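Local atomic coordinates of multidrug resistance protein (Vibrio cholerae, PDB entry 1YC9), a protein that probably forms the outer membrane channel of a multidrug efflux pump, as in other members of the outer membrane factor family. Residues A[383-386]-A[387-391]; A[395-398]-A[399-402]; A[404-407]-A[408-412]. The protein carries 1 engineered substitution. All coordinates share one frame; numbering follows the deposited sequence.

How the contacts relate
The three contacts sit around the turn between two consecutive helices, 326-391 and 398-433, with centres about 40 to 54 Å from that of the chain. Contact 1 is the last part of the first helix, contact 2 is the cap and first turn of the second, and contact 3 lies further along that second helix. Centres of contacts 1 and 2 are about 8 Å apart. Contact 3 is about 13 Å from contact 1 and 14 Å from contact 2, centre to centre. Leu384 of contact 1 packs on Ala404, Glu405 and Leu408 of contact 3. Tyr391 and Ala387 of contact 1 meet Val401 of contact 2. All three contacts touch the second subunit of the trimer.

Contact 1. Residues A[383-386]-A[387-391]; sequences ALHI and ATNRY
Leu384 O accepts from Thr388 N at 2.8 Å, the shortest hydrogen bond between 383-386 and 387-391. The Thr388 hydroxyl reaches back to the same turn. OG1 stands between the backbone N and the carbonyl carbon (chi1 63°), which sets it 3.2 Å from His385 O. Leu384 O is equally near, and the proton cannot be assigned to one of the two. His385 O also takes Asn389 N at 3.0 Å, in a fairly straight bond (166°). The methyl CG2 of Thr388, anti to the carbonyl carbon, meets the Leu384 side chain, 3.5 Å from Leu384 CD1. Leu384 also faces helix 398-433.

On the exposed side, Asn389 brings its amide over one face of the His385 ring. Asn389 ND2 lies 2.7 Å from His385 NE2 and 3.1 Å from His385 CD2. The amide and ring planes are almost perpendicular, 84° apart. Ile386 and Arg390 run side by side and point the same way; Ile386 CG2 is 3.8 Å from Arg390 CD. Both pack against the second subunit, Ile386 on its Leu189 and Arg390 on its Thr188. Arg390 also touches Leu395 and Ala396 in the turn that follows.

Residues 383-390 lie in a predicted coiled coil. The chemistry divides by side: apolar branches meet the neighbouring helix and subunit, the imidazole and amide lie on the exposed side, and the threonine hydroxyl stays close to main-chain carbonyls of its own helix.

Contact 2. Residues A[395-398]-A[399-402]; sequences LATY and LDVL
Thr397 and Asp400 hold each other across the start of helix 398-433. Thr397 OG1 accepts from Asp400 N at 3.3 Å, and this is the firmer half of the pair (153°). In return Asp400 OD2 takes Thr397 N, also at 3.3 Å, but that bond is weak and bent (132°). A third, weak bond joins Thr397 OG1 to Asp400 OD2 at 3.1 Å. The same carboxylate oxygen also lies against the methyl of Ala396, with Asp400 OD2 3.5 Å from Ala396 CB. Thr397 is exposed, so this polar side is the looser one, and two of its three bonds are weak.

The tight side is built on Tyr398. Its CG is anti to the backbone N (chi1 166°), which swings the ring alongside the first turn of the helix. Leu402 CB then lies over one face of the ring. The branch CD1 of Leu402 covers the outer end, 3.6 Å from Tyr398 OH and 3.7 Å from Tyr398 CE2. The backbone ties the same two residues: Leu402 N donates to Tyr398 O at 2.8 Å. Val401 CB adds a looser touch to the ring, at 4.3 Å from Tyr398 CD1. The buried ring is also packed by Ser191, Gln194 and Ala195 of helix 189-223 and by Thr174 and Leu178 of helix 117-183.

Leu399 meets Leu399 of both other subunits, which places this turn beside the axis of the trimer. The Thr397-Asp400 pair is a capping box, a recurrent motif at helix N-termini, here following the turn of a helical hairpin in the outer membrane factor fold.

Contact 3. Residues A[404-407]-A[408-412]; sequences AEES and LLNNQ
Ser407 and Asn411 are brought together by their first torsions. Ser407 has OG anti to the backbone N (chi1 164°), while Asn411 has CG anti to its carbonyl carbon (chi1 -62°). The amide therefore folds back one turn over Ser407, and Asn411 ND2 is 3.5 Å from Ser407 OG. Asn411 ND2 sits 3.0 Å from Ser407 O, but at an angle too poor for a hydrogen bond. Ser407 O is instead taken by Asn411 N at 3.1 Å. The hydroxyl has a partner across the subunit boundary: Ser407 OG makes a weak hydrogen bond with Gln194 NE2 of the second subunit.

One residue earlier on the turn, Asn410 folds back towards Glu406. Asn410 ND2 lies 3.8 Å from Glu406 CG, so the amide meets the aliphatic part of the chain. The Glu406 carboxylate and Asn410 amide planes are 54° apart. Asn410 N gives a regular bond to Glu406 O at 2.9 Å.

Glu405 turns into the protein, where its OE2 is hydrogen-bonded to Thr174 OG1 of helix 117-183 and its OE1 makes a long, weak ion pair with Arg171. A negative charge in this buried place would probably be eased by both partners. The polar groups thus serve different neighbours: Glu405 ties this turn to helix 117-183, and Ser407 reaches the adjoining subunit through a weak bond.

Contact 1. Residues A[383-386]-A[387-391]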
loop_
_atom_site.group_PDB
_atom_site.type_symbol
_atom_site.label_atom_id
_atom_site.label_comp_id
_atom_site.label_asym_id
_atom_site.label_seq_id
_atom_site.Cartn_x
_atom_site.Cartn_y
_atom_site.Cartn_z
ATOM N N ALA A 383 34.106 27.907 -24.051
ATOM C CA ALA A 383 33.710 27.668 -25.415
ATOM C C ALA A 383 32.738 28.706 -25.928
ATOM O O ALA A 383 32.911 29.184 -27.042
ATOM C CB ALA A 383 33.162 26.264 -25.607
ATOM N N LEU A 384 31.772 29.079 -25.110
ATOM C CA LEU A 384 30.743 30.014 -25.488
ATOM C C LEU A 384 31.346 31.407 -25.623
ATOM O O LEU A 384 30.996 32.118 -26.529
ATOM C CB LEU A 384 29.655 30.095 -24.432
ATOM C CG LEU A 384 28.536 31.107 -24.713
ATOM C CD1 LEU A 384 27.862 30.816 -26.030
ATOM C CD2 LEU A 384 27.522 31.108 -23.614
ATOM N N HIS A 385 32.164 31.778 -24.652
ATOM C CA HIS A 385 32.849 33.084 -24.636
ATOM C C HIS A 385 33.661 33.238 -25.911
ATOM O O HIS A 385 33.533 34.248 -26.591
ATOM C CB HIS A 385 33.705 33.251 -23.357
ATOM C CG HIS A 385 34.755 34.327 -23.462
ATOM N ND1 HIS A 385 34.633 35.554 -22.832
ATOM C CD2 HIS A 385 35.930 34.367 -24.144
ATOM C CE1 HIS A 385 35.696 36.296 -23.111
ATOM N NE2 HIS A 385 36.493 35.605 -23.916
ATOM N N ILE A 386 34.443 32.228 -26.292
ATOM C CA ILE A 386 35.210 32.288 -27.513
ATOM C C ILE A 386 34.286 32.315 -28.726
ATOM O O ILE A 386 34.543 33.041 -29.667
ATOM C CB ILE A 386 36.215 31.133 -27.617
ATOM C CG1 ILE A 386 37.378 31.359 -26.663
ATOM C CG2 ILE A 386 36.743 30.991 -28.996
ATOM C CD1 ILE A 386 37.956 30.117 -26.112
ATOM N N ALA A 387 33.212 31.515 -28.707
ATOM C CA ALA A 387 32.318 31.450 -29.854
ATOM C C ALA A 387 31.626 32.790 -30.065
ATOM O O ALA A 387 31.431 33.193 -31.208
ATOM C CB ALA A 387 31.263 30.322 -29.654
ATOM N N THR A 388 31.258 33.468 -28.984
ATOM C CA THR A 388 30.527 34.714 -29.132
ATOM C C THR A 388 31.474 35.887 -29.479
ATOM O O THR A 388 31.082 36.780 -30.216
ATOM C CB THR A 388 29.700 35.096 -27.897
ATOM O OG1 THR A 388 30.545 35.322 -26.773
ATOM C CG2 THR A 388 28.740 33.945 -27.425
ATOM N N ASN A 389 32.689 35.897 -28.916
ATOM C CA ASN A 389 33.708 36.894 -29.312
ATOM C C ASN A 389 33.959 36.776 -30.784
ATOM O O ASN A 389 33.822 37.763 -31.519
ATOM C CB ASN A 389 35.027 36.685 -28.572
ATOM C CG ASN A 389 34.985 37.168 -27.159
ATOM O OD1 ASN A 389 34.215 38.043 -26.808
ATOM N ND2 ASN A 389 35.848 36.594 -26.314
ATOM N N ARG A 390 34.257 35.562 -31.234
ATOM C CA ARG A 390 34.442 35.272 -32.643
ATOM C C ARG A 390 33.215 35.655 -33.474
ATOM O O ARG A 390 33.338 36.080 -34.645
ATOM C CB ARG A 390 34.780 33.791 -32.885
ATOM C CG ARG A 390 36.241 33.418 -32.642
ATOM C CD ARG A 390 36.536 31.918 -32.674
ATOM N NE ARG A 390 36.726 31.365 -34.012
ATOM C CZ ARG A 390 37.770 31.615 -34.815
ATOM N NH1 ARG A 390 38.755 32.446 -34.454
ATOM N NH2 ARG A 390 37.827 31.026 -36.003
ATOM N N TYR A 391 32.026 35.476 -32.903
ATOM C CA TYR A 391 30.821 35.871 -33.627
ATOM C C TYR A 391 30.736 37.412 -33.709
ATOM O O TYR A 391 30.528 37.961 -34.746
ATOM C CB TYR A 391 29.547 35.268 -33.001
ATOM C CG TYR A 391 28.341 35.523 -33.865
ATOM C CD1 TYR A 391 28.075 34.740 -34.960
ATOM C CD2 TYR A 391 27.506 36.598 -33.609
ATOM C CE1 TYR A 391 26.970 35.006 -35.788
ATOM C CE2 TYR A 391 26.413 36.878 -34.432
ATOM C CZ TYR A 391 26.149 36.075 -35.515
ATOM O OH TYR A 391 25.053 36.349 -36.329
#

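Contact 2. Residues A[395-398]-A[399-402]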
loop_
_atom_site.group_PDB
_atom_site.type_symbol
_atom_site.label_atom_id
_atom_site.label_comp_id
_atom_site.label_asym_id
_atom_site.label_seq_id
_atom_site.Cartn_x
_atom_site.Cartn_y
_atom_site.Cartn_z
ATOM N N LEU A 395 34.115 35.551 -37.480
ATOM C CA LEU A 395 35.008 34.416 -37.746
ATOM C C LEU A 395 34.349 33.057 -37.511
ATOM O O LEU A 395 34.794 32.022 -38.054
ATOM C CB LEU A 395 36.229 34.530 -36.843
ATOM C CG LEU A 395 37.391 35.299 -37.491
ATOM C CD1 LEU A 395 38.210 36.018 -36.408
ATOM C CD2 LEU A 395 38.238 34.327 -38.342
ATOM N N ALA A 396 33.312 33.047 -36.674
ATOM C CA ALA A 396 32.548 31.834 -36.405
ATOM C C ALA A 396 31.074 32.036 -36.735
ATOM O O ALA A 396 30.570 33.161 -36.708
ATOM C CB ALA A 396 32.683 31.467 -34.955
ATOM N N THR A 397 30.400 30.926 -37.012
ATOM C CA THR A 397 28.956 30.931 -37.229
ATOM C C THR A 397 28.101 31.078 -35.946
ATOM O O THR A 397 28.580 30.965 -34.799
ATOM C CB THR A 397 28.532 29.667 -37.894
ATOM O OG1 THR A 397 28.794 28.581 -37.003
ATOM C CG2 THR A 397 29.383 29.387 -39.125
ATOM N N TYR A 398 26.811 31.331 -36.179
ATOM C CA TYR A 398 25.825 31.309 -35.116
ATOM C C TYR A 398 25.761 29.880 -34.549
ATOM O O TYR A 398 25.639 29.708 -33.361
ATOM C CB TYR A 398 24.431 31.729 -35.622
ATOM C CG TYR A 398 23.356 31.388 -34.608
ATOM C CD1 TYR A 398 23.390 31.943 -33.330
ATOM C CD2 TYR A 398 22.364 30.475 -34.906
ATOM C CE1 TYR A 398 22.437 31.595 -32.363
ATOM C CE2 TYR A 398 21.401 30.126 -33.963
ATOM C CZ TYR A 398 21.443 30.684 -32.700
ATOM O OH TYR A 398 20.481 30.326 -31.768
ATOM N N LEU A 399 25.843 28.880 -35.408
ATOM C CA LEU A 399 25.789 27.497 -34.981
ATOM C C LEU A 399 26.787 27.179 -33.862
ATOM O O LEU A 399 26.458 26.453 -32.926
ATOM C CB LEU A 399 26.105 26.567 -36.121
ATOM C CG LEU A 399 25.148 25.428 -36.417
ATOM C CD1 LEU A 399 25.948 24.243 -36.856
ATOM C CD2 LEU A 399 24.206 25.073 -35.255
ATOM N N ASP A 400 28.006 27.718 -33.962
ATOM C CA ASP A 400 28.985 27.481 -32.906
ATOM C C ASP A 400 28.501 28.036 -31.601
ATOM O O ASP A 400 28.700 27.431 -30.546
ATOM C CB ASP A 400 30.353 28.052 -33.253
ATOM C CG ASP A 400 30.875 27.519 -34.532
ATOM O OD1 ASP A 400 30.770 26.297 -34.800
ATOM O OD2 ASP A 400 31.408 28.266 -35.369
ATOM N N VAL A 401 27.862 29.202 -31.668
ATOM C CA VAL A 401 27.284 29.824 -30.516
ATOM C C VAL A 401 26.124 28.968 -29.951
ATOM O O VAL A 401 26.077 28.715 -28.760
ATOM C CB VAL A 401 26.822 31.235 -30.816
ATOM C CG1 VAL A 401 26.060 31.767 -29.671
ATOM C CG2 VAL A 401 28.064 32.152 -31.138
ATOM N N LEU A 402 25.211 28.534 -30.806
ATOM C CA LEU A 402 24.075 27.734 -30.346
ATOM C C LEU A 402 24.539 26.482 -29.605
ATOM O O LEU A 402 23.991 26.161 -28.571
ATOM C CB LEU A 402 23.225 27.371 -31.538
ATOM C CG LEU A 402 22.029 26.438 -31.379
ATOM C CD1 LEU A 402 20.963 26.798 -32.399
ATOM C CD2 LEU A 402 22.438 25.005 -31.571
#

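Contact 3. Residues A[404-407]-A[408-412]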
loop_
_atom_site.group_PDB
_atom_site.type_symbol
_atom_site.label_atom_id
_atom_site.label_comp_id
_atom_site.label_asym_id
_atom_site.label_seq_id
_atom_site.Cartn_x
_atom_site.Cartn_y
_atom_site.Cartn_z
ATOM N N ALA A 404 27.454 25.814 -28.156
ATOM C CA ALA A 404 28.055 26.164 -26.903
ATOM C C ALA A 404 27.052 26.600 -25.841
ATOM O O ALA A 404 27.178 26.246 -24.699
ATOM C CB ALA A 404 29.128 27.269 -27.128
ATOM N N GLU A 405 26.078 27.424 -26.219
ATOM C CA GLU A 405 25.046 27.900 -25.323
ATOM C C GLU A 405 24.295 26.691 -24.717
ATOM O O GLU A 405 24.017 26.641 -23.526
ATOM C CB GLU A 405 24.003 28.728 -26.116
ATOM C CG GLU A 405 24.364 30.184 -26.260
ATOM C CD GLU A 405 23.263 30.995 -26.897
ATOM O OE1 GLU A 405 22.405 30.382 -27.568
ATOM O OE2 GLU A 405 23.245 32.227 -26.705
ATOM N N GLU A 406 23.976 25.748 -25.578
ATOM C CA GLU A 406 23.175 24.566 -25.198
ATOM C C GLU A 406 23.977 23.665 -24.231
ATOM O O GLU A 406 23.459 23.226 -23.175
ATOM C CB GLU A 406 22.861 23.805 -26.470
ATOM C CG GLU A 406 22.154 22.492 -26.239
ATOM C CD GLU A 406 20.705 22.586 -26.493
ATOM O OE1 GLU A 406 20.124 23.685 -26.285
ATOM O OE2 GLU A 406 20.177 21.546 -26.911
ATOM N N SER A 407 25.228 23.414 -24.599
ATOM C CA SER A 407 26.146 22.618 -23.804
ATOM C C SER A 407 26.318 23.266 -22.436
ATOM O O SER A 407 26.254 22.557 -21.416
ATOM C CB SER A 407 27.494 22.454 -24.535
ATOM O OG SER A 407 28.499 22.005 -23.634
ATOM N N LEU A 408 26.502 24.595 -22.393
ATOM C CA LEU A 408 26.637 25.331 -21.128
ATOM C C LEU A 408 25.427 25.188 -20.226
ATOM O O LEU A 408 25.537 24.841 -19.081
ATOM C CB LEU A 408 26.935 26.811 -21.329
ATOM C CG LEU A 408 27.017 27.648 -20.040
ATOM C CD1 LEU A 408 28.134 27.136 -19.141
ATOM C CD2 LEU A 408 27.207 29.108 -20.372
ATOM N N LEU A 409 24.256 25.480 -20.765
ATOM C CA LEU A 409 23.035 25.374 -20.015
ATOM C C LEU A 409 22.805 23.947 -19.505
ATOM O O LEU A 409 22.359 23.806 -18.404
ATOM C CB LEU A 409 21.824 25.833 -20.848
ATOM C CG LEU A 409 20.450 25.777 -20.143
ATOM C CD1 LEU A 409 20.479 26.534 -18.825
ATOM C CD2 LEU A 409 19.274 26.381 -21.052
ATOM N N ASN A 410 23.026 22.931 -20.319
ATOM C CA ASN A 410 22.796 21.551 -19.908
ATOM C C ASN A 410 23.703 21.216 -18.717
ATOM O O ASN A 410 23.256 20.661 -17.725
ATOM C CB ASN A 410 23.050 20.578 -21.055
ATOM C CG ASN A 410 21.952 20.604 -22.071
ATOM O OD1 ASN A 410 20.850 21.064 -21.761
ATOM N ND2 ASN A 410 22.236 20.127 -23.276
ATOM N N ASN A 411 24.961 21.651 -18.799
ATOM C CA ASN A 411 25.933 21.383 -17.739
ATOM C C ASN A 411 25.676 22.190 -16.473
ATOM O O ASN A 411 25.829 21.676 -15.392
ATOM C CB ASN A 411 27.372 21.585 -18.239
ATOM C CG ASN A 411 27.742 20.650 -19.371
ATOM O OD1 ASN A 411 27.343 19.523 -19.369
ATOM N ND2 ASN A 411 28.591 21.093 -20.275
ATOM N N GLN A 412 25.197 23.420 -16.608
ATOM C CA GLN A 412 24.852 24.246 -15.480
ATOM C C GLN A 412 23.689 23.640 -14.719
ATOM O O GLN A 412 23.679 23.645 -13.513
ATOM C CB GLN A 412 24.479 25.660 -15.919
ATOM C CG GLN A 412 25.644 26.512 -16.316
ATOM C CD GLN A 412 25.188 27.869 -16.869
ATOM O OE1 GLN A 412 24.136 27.982 -17.566
ATOM N NE2 GLN A 412 25.966 28.901 -16.565
#